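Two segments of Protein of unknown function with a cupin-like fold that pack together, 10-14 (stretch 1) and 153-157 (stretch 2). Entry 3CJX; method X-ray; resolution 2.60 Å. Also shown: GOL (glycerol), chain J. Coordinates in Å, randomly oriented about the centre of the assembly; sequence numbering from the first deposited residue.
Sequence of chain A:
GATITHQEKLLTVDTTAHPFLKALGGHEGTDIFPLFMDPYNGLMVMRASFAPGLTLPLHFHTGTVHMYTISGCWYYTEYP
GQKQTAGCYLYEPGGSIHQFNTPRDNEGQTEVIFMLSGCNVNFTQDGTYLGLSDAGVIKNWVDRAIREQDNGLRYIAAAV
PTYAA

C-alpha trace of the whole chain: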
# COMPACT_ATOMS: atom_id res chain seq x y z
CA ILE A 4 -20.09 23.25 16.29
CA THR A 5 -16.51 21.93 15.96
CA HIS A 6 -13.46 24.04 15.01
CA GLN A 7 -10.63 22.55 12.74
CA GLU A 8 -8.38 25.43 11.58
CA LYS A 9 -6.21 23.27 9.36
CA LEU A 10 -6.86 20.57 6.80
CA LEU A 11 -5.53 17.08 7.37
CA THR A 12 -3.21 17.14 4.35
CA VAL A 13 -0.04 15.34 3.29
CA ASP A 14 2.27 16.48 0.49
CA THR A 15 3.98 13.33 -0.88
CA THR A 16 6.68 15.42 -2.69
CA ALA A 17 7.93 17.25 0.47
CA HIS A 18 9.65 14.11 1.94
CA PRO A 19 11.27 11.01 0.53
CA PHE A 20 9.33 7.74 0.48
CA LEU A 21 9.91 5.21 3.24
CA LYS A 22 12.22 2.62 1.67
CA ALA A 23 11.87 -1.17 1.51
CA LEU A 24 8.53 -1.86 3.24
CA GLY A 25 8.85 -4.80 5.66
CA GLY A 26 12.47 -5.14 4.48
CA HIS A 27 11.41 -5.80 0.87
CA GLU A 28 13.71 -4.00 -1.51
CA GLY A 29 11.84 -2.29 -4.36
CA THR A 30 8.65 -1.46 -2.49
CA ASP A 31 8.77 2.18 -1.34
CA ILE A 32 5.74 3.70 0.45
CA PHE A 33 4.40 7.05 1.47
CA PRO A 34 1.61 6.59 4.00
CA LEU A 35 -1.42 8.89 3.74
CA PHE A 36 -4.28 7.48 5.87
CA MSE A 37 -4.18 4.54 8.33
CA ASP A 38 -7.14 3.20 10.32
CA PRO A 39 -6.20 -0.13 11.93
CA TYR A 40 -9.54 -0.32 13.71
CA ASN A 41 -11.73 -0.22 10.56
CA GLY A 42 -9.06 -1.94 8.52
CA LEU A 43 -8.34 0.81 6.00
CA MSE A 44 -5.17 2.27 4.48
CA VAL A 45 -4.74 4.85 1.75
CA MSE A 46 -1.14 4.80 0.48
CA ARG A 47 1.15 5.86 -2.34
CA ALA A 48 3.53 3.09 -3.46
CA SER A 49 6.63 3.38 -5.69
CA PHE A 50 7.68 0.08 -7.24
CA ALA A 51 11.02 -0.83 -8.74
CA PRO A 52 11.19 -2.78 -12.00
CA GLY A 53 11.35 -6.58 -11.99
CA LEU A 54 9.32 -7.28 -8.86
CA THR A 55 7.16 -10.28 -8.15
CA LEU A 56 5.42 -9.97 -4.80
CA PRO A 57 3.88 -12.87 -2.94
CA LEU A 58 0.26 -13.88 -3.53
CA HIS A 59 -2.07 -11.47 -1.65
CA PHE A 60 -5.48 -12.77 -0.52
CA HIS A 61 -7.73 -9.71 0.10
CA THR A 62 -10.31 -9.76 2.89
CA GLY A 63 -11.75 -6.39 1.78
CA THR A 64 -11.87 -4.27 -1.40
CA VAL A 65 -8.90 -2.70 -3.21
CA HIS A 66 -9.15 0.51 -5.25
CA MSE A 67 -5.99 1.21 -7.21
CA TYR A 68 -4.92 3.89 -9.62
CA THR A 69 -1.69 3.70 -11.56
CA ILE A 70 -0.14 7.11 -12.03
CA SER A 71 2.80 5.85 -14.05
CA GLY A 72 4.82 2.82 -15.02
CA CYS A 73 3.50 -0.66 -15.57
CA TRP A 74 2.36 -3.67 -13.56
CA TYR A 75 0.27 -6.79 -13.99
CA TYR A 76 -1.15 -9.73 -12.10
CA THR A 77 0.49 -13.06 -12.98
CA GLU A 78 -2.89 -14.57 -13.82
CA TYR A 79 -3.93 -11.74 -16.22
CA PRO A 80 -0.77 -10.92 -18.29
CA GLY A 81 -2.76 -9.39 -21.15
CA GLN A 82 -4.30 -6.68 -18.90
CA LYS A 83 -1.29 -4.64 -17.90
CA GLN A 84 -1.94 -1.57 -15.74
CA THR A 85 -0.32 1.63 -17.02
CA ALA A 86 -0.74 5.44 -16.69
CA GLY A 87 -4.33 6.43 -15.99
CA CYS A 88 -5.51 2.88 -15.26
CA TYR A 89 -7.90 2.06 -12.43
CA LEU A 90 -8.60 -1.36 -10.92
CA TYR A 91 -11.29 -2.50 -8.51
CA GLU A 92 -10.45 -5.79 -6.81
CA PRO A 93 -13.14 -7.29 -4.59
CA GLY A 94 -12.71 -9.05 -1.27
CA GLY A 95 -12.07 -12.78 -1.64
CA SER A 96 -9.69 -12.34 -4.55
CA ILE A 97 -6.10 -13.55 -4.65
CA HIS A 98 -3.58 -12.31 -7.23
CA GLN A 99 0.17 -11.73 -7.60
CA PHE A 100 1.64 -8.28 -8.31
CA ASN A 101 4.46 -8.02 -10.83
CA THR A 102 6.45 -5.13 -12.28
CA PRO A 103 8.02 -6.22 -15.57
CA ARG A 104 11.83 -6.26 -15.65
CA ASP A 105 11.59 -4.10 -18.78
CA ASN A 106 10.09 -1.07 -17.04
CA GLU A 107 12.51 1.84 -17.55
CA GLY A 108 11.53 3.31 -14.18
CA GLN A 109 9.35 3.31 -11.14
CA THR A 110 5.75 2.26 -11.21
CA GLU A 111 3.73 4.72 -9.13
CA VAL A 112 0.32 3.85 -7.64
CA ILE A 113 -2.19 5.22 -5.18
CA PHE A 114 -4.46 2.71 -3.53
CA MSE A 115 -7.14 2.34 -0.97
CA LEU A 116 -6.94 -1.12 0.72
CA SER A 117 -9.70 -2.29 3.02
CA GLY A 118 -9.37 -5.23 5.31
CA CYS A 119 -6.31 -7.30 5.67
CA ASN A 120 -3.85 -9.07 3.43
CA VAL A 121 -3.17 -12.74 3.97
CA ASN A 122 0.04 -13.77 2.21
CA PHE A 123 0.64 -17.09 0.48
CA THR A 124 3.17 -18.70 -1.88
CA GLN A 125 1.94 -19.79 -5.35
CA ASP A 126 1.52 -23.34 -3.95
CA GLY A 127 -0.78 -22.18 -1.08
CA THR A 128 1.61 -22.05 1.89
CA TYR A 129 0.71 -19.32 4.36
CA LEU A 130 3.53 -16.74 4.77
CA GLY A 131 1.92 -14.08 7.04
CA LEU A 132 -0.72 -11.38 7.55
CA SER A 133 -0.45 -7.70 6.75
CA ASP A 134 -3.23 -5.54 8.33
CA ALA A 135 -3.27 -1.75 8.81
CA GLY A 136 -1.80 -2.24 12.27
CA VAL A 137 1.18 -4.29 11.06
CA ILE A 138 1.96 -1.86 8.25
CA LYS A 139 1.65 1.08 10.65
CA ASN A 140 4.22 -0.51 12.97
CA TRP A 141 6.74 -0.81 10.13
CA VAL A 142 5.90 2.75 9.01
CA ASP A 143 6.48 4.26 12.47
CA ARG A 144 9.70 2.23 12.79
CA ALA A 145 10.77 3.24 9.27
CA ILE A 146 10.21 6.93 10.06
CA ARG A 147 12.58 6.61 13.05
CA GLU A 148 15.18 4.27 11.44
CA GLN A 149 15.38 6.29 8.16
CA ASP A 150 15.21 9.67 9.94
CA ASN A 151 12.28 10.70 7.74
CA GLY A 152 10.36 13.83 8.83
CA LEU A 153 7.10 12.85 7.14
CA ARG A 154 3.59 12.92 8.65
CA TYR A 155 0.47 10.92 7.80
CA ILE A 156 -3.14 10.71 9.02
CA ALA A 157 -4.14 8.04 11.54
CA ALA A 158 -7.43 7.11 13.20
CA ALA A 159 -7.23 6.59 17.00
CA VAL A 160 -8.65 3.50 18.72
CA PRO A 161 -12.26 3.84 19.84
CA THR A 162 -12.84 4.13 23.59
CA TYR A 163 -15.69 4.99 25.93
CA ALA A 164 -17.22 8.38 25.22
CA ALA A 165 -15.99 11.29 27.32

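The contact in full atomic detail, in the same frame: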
# COMPACT_ATOMS: atom_id res chain seq x y z
N LEU A 10 -6.43 21.75 7.51
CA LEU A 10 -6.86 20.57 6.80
C LEU A 10 -5.87 19.46 7.05
O LEU A 10 -4.67 19.69 7.10
CB LEU A 10 -6.91 20.82 5.29
CG LEU A 10 -8.06 21.65 4.71
CD1 LEU A 10 -7.81 21.92 3.25
CD2 LEU A 10 -9.42 20.98 4.92
N LEU A 11 -6.38 18.24 7.20
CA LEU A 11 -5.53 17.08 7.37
C LEU A 11 -4.98 16.74 5.99
O LEU A 11 -5.61 16.02 5.25
CB LEU A 11 -6.32 15.93 7.96
CG LEU A 11 -6.73 16.19 9.40
CD1 LEU A 11 -7.72 15.13 9.84
CD2 LEU A 11 -5.51 16.24 10.34
N THR A 12 -3.81 17.29 5.67
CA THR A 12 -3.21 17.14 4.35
C THR A 12 -1.75 16.69 4.39
O THR A 12 -0.98 17.10 5.28
CB THR A 12 -3.28 18.48 3.56
OG1 THR A 12 -2.80 18.27 2.23
CG2 THR A 12 -2.45 19.59 4.23
N VAL A 13 -1.38 15.88 3.41
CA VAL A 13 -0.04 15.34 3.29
C VAL A 13 0.52 15.58 1.90
O VAL A 13 -0.08 15.15 0.93
CB VAL A 13 -0.05 13.83 3.51
CG1 VAL A 13 1.33 13.26 3.27
CG2 VAL A 13 -0.51 13.49 4.92
N ASP A 14 1.64 16.27 1.78
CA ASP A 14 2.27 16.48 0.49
C ASP A 14 3.31 15.38 0.27
O ASP A 14 4.37 15.39 0.92
CB ASP A 14 2.93 17.86 0.44
CG ASP A 14 3.66 18.13 -0.87
OD1 ASP A 14 3.96 17.18 -1.63
OD2 ASP A 14 3.98 19.31 -1.15
N LEU A 153 8.43 12.91 7.73
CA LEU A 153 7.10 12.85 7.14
C LEU A 153 6.00 12.70 8.19
O LEU A 153 6.27 12.31 9.33
CB LEU A 153 7.11 11.70 6.12
CG LEU A 153 6.13 10.57 5.89
CD1 LEU A 153 6.86 9.67 4.93
CD2 LEU A 153 5.77 9.78 7.13
N ARG A 154 4.78 13.05 7.80
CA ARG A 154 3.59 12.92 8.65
C ARG A 154 2.50 12.30 7.82
O ARG A 154 2.45 12.52 6.61
CB ARG A 154 3.04 14.28 9.09
CG ARG A 154 3.99 15.16 9.85
CD ARG A 154 3.23 16.39 10.37
NE ARG A 154 2.60 17.15 9.29
CZ ARG A 154 1.72 18.14 9.46
NH1 ARG A 154 1.33 18.52 10.68
NH2 ARG A 154 1.21 18.76 8.40
N TYR A 155 1.62 11.54 8.47
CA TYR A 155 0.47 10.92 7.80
C TYR A 155 -0.75 10.99 8.75
O TYR A 155 -0.63 11.35 9.91
CB TYR A 155 0.79 9.49 7.35
CG TYR A 155 1.04 8.52 8.49
CD1 TYR A 155 2.31 8.37 9.02
CD2 TYR A 155 -0.00 7.77 9.03
CE1 TYR A 155 2.55 7.50 10.06
CE2 TYR A 155 0.23 6.89 10.08
CZ TYR A 155 1.51 6.77 10.60
OH TYR A 155 1.77 5.93 11.65
N ILE A 156 -1.92 10.65 8.24
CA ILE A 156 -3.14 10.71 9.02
C ILE A 156 -3.46 9.33 9.59
O ILE A 156 -3.35 8.32 8.88
CB ILE A 156 -4.33 11.17 8.18
CG1 ILE A 156 -3.98 12.46 7.44
CG2 ILE A 156 -5.57 11.33 9.05
CD1 ILE A 156 -3.56 13.54 8.33
N ALA A 157 -3.84 9.29 10.87
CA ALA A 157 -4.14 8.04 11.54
C ALA A 157 -5.39 8.17 12.39
O ALA A 157 -5.61 9.20 13.01
CB ALA A 157 -2.97 7.62 12.41
C1 GOL J . 2.55 18.09 5.24
O1 GOL J . 2.15 18.62 3.99
C2 GOL J . 3.82 17.24 5.14
O2 GOL J . 4.74 17.95 4.34
C3 GOL J . 3.55 15.84 4.58
O3 GOL J . 4.13 14.78 5.32

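The segment 10-14 is extended but belongs to no regular helix or strand, while 153-157 enters a strand at Ile-156. Their touching parts run 134° apart, roughly but not truly antiparallel. The CA atoms of Val-13 and Tyr-155 lie 6.3 Å apart, those of Leu-11 and Ile-156 7.0 Å, and no hydrogen bond joins the two backbones directly. Glycerol, probably from the crystallisation liquor, bridges them instead: Asp-14 N donates to its O1 (3.3 Å), Arg-154 N donates to its O3 (3.1 Å), and that same O3 donates to Arg-154 O (3.1 Å).

Direct contact therefore rests on apolar packing. Val-13 and Ile-156 point toward the opposing stretch, and branched aliphatic side chains suit such places because they fill space without needing polar partners. CG2 of Val-13 lies 3.5 Å from Arg-154 O, 4.0 Å from Tyr-155 CA and 4.4 Å from Ile-156 CG1, so it packs largely against backbone. Leu-11 points sideways, yet its CB meets Ile-156 CD1 at 3.7 Å. Thr-12 turns away, leaving its hydroxyl free of this apolar contact. The long side chain of Arg-154 starts sideways but its end comes nearer, bringing NH2 to 4.2 Å from Thr-12 O, too far for a hydrogen bond. Tyr-155 also points away, and its OH is hydrogen-bonded elsewhere in the structure.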